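Local coordinates for protein putative transcriptional regulator MarR (Geobacillus stearothermophilus, PDB 2RDP) that probably binds DNA through a winged-helix motif and regulates transcription as a two-subunit member of the MarR family, at residues A[129-132]-A[133-137]. Residues are numbered along the deposited sequence; the frame is centred on the assembly and turned at random.
Sequences SDEE and IVVFE
Glu131 curls its carboxylate forward over two valines further along the helix: OE2 lies 3.5 Å from Val134 CG1 and 3.7 Å from Val135 CG2. This is the start of helix 130-147, opened by a capping box. A flexible glutamate suits the exposed position, for with CG anti to the backbone N (chi1 -154°) the bend at chi2 brings the acid round, across Val135 at about a right angle. Ser129, the N-cap, suits its place because its short side chain carries an acceptor: OG takes the N-H of Glu132 at 3.2 Å. Glu132 answers with a chain long enough to reach back, its OE1 receiving Ser129 N through the anti lone pair in a nearly straight bond (171°). Its carboxylate, beside the helix N-terminus, probably also interacts favourably with the helix dipole. Ile133 N then donates to Ser129 O, and Val134 N to Asp130 O, starting the i to i+4 ladder. Three residues are apolar as befits packing against the second subunit: Val135 on its Val135, Ile133 on its Thr12, and buried Phe136 on its Cys139, while the Phe136 ring also meets Phe128 of its own chain. Beneath the curled acid, Val135 N donates to Glu131 O at 3.2 Å.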
loop_
_atom_site.group_PDB
_atom_site.type_symbol
_atom_site.label_atom_id
_atom_site.label_comp_id
_atom_site.label_asym_id
_atom_site.label_seq_id
_atom_site.Cartn_x
_atom_site.Cartn_y
_atom_site.Cartn_z
ATOM N N SER A 129 -22.971 7.862 5.390
ATOM C CA SER A 129 -23.727 8.786 6.229
ATOM C C SER A 129 -22.834 9.403 7.320
ATOM O O SER A 129 -21.786 8.868 7.621
ATOM C CB SER A 129 -24.899 8.039 6.886
ATOM O OG SER A 129 -24.453 7.064 7.821
ATOM N N ASP A 130 -23.258 10.507 7.928
ATOM C CA ASP A 130 -22.576 11.080 9.093
ATOM C C ASP A 130 -22.160 10.011 10.101
ATOM O O ASP A 130 -21.013 9.997 10.540
ATOM C CB ASP A 130 -23.486 12.072 9.818
ATOM C CG ASP A 130 -23.722 13.346 9.030
ATOM O OD1 ASP A 130 -23.131 13.508 7.939
ATOM O OD2 ASP A 130 -24.487 14.196 9.519
ATOM N N GLU A 131 -23.096 9.136 10.482
ATOM C CA GLU A 131 -22.810 8.084 11.456
ATOM C C GLU A 131 -21.794 7.064 10.977
ATOM O O GLU A 131 -20.936 6.675 11.757
ATOM C CB GLU A 131 -24.079 7.382 11.971
ATOM C CG GLU A 131 -23.931 6.742 13.422
ATOM C CD GLU A 131 -23.073 7.617 14.447
ATOM O OE1 GLU A 131 -23.641 8.554 15.137
ATOM O OE2 GLU A 131 -21.827 7.339 14.559
ATOM N N GLU A 132 -21.855 6.649 9.714
ATOM C CA GLU A 132 -20.878 5.675 9.210
ATOM C C GLU A 132 -19.470 6.253 9.129
ATOM O O GLU A 132 -18.494 5.520 9.288
ATOM C CB GLU A 132 -21.272 5.099 7.846
ATOM C CG GLU A 132 -22.665 4.541 7.828
ATOM C CD GLU A 132 -23.093 4.041 6.471
ATOM O OE1 GLU A 132 -23.195 4.813 5.496
ATOM O OE2 GLU A 132 -23.358 2.837 6.388
ATOM N N ILE A 133 -19.363 7.557 8.884
ATOM C CA ILE A 133 -18.045 8.207 8.813
ATOM C C ILE A 133 -17.366 8.221 10.182
ATOM O O ILE A 133 -16.187 7.952 10.315
ATOM C CB ILE A 133 -18.122 9.620 8.154
ATOM C CG1 ILE A 133 -17.884 9.466 6.651
ATOM C CG2 ILE A 133 -17.036 10.591 8.739
ATOM C CD1 ILE A 133 -18.705 10.455 5.814
ATOM N N VAL A 134 -18.146 8.530 11.194
ATOM C CA VAL A 134 -17.653 8.638 12.537
ATOM C C VAL A 134 -17.205 7.249 13.101
ATOM O O VAL A 134 -16.141 7.124 13.739
ATOM C CB VAL A 134 -18.723 9.420 13.365
ATOM C CG1 VAL A 134 -18.777 9.022 14.811
ATOM C CG2 VAL A 134 -18.475 10.897 13.234
ATOM N N VAL A 135 -18.011 6.211 12.833
ATOM C CA VAL A 135 -17.697 4.814 13.182
ATOM C C VAL A 135 -16.460 4.327 12.428
ATOM O O VAL A 135 -15.518 3.749 13.018
ATOM C CB VAL A 135 -18.926 3.897 12.919
ATOM C CG1 VAL A 135 -18.553 2.442 12.922
ATOM C CG2 VAL A 135 -20.025 4.201 13.963
ATOM N N PHE A 136 -16.478 4.566 11.121
ATOM C CA PHE A 136 -15.385 4.240 10.258
ATOM C C PHE A 136 -14.046 4.824 10.780
ATOM O O PHE A 136 -13.064 4.106 10.928
ATOM C CB PHE A 136 -15.738 4.726 8.859
ATOM C CG PHE A 136 -14.713 4.428 7.832
ATOM C CD1 PHE A 136 -14.443 3.124 7.463
ATOM C CD2 PHE A 136 -14.001 5.485 7.221
ATOM C CE1 PHE A 136 -13.489 2.831 6.497
ATOM C CE2 PHE A 136 -13.013 5.213 6.243
ATOM C CZ PHE A 136 -12.774 3.881 5.884
ATOM N N GLU A 137 -14.022 6.109 11.107
ATOM C CA GLU A 137 -12.840 6.728 11.662
ATOM C C GLU A 137 -12.398 6.083 12.973
ATOM O O GLU A 137 -11.212 5.874 13.222
ATOM C CB GLU A 137 -13.098 8.224 11.906
ATOM C CG GLU A 137 -11.866 8.990 12.423
ATOM C CD GLU A 137 -12.228 10.335 12.992
ATOM O OE1 GLU A 137 -11.364 10.939 13.646
ATOM O OE2 GLU A 137 -13.397 10.765 12.835
#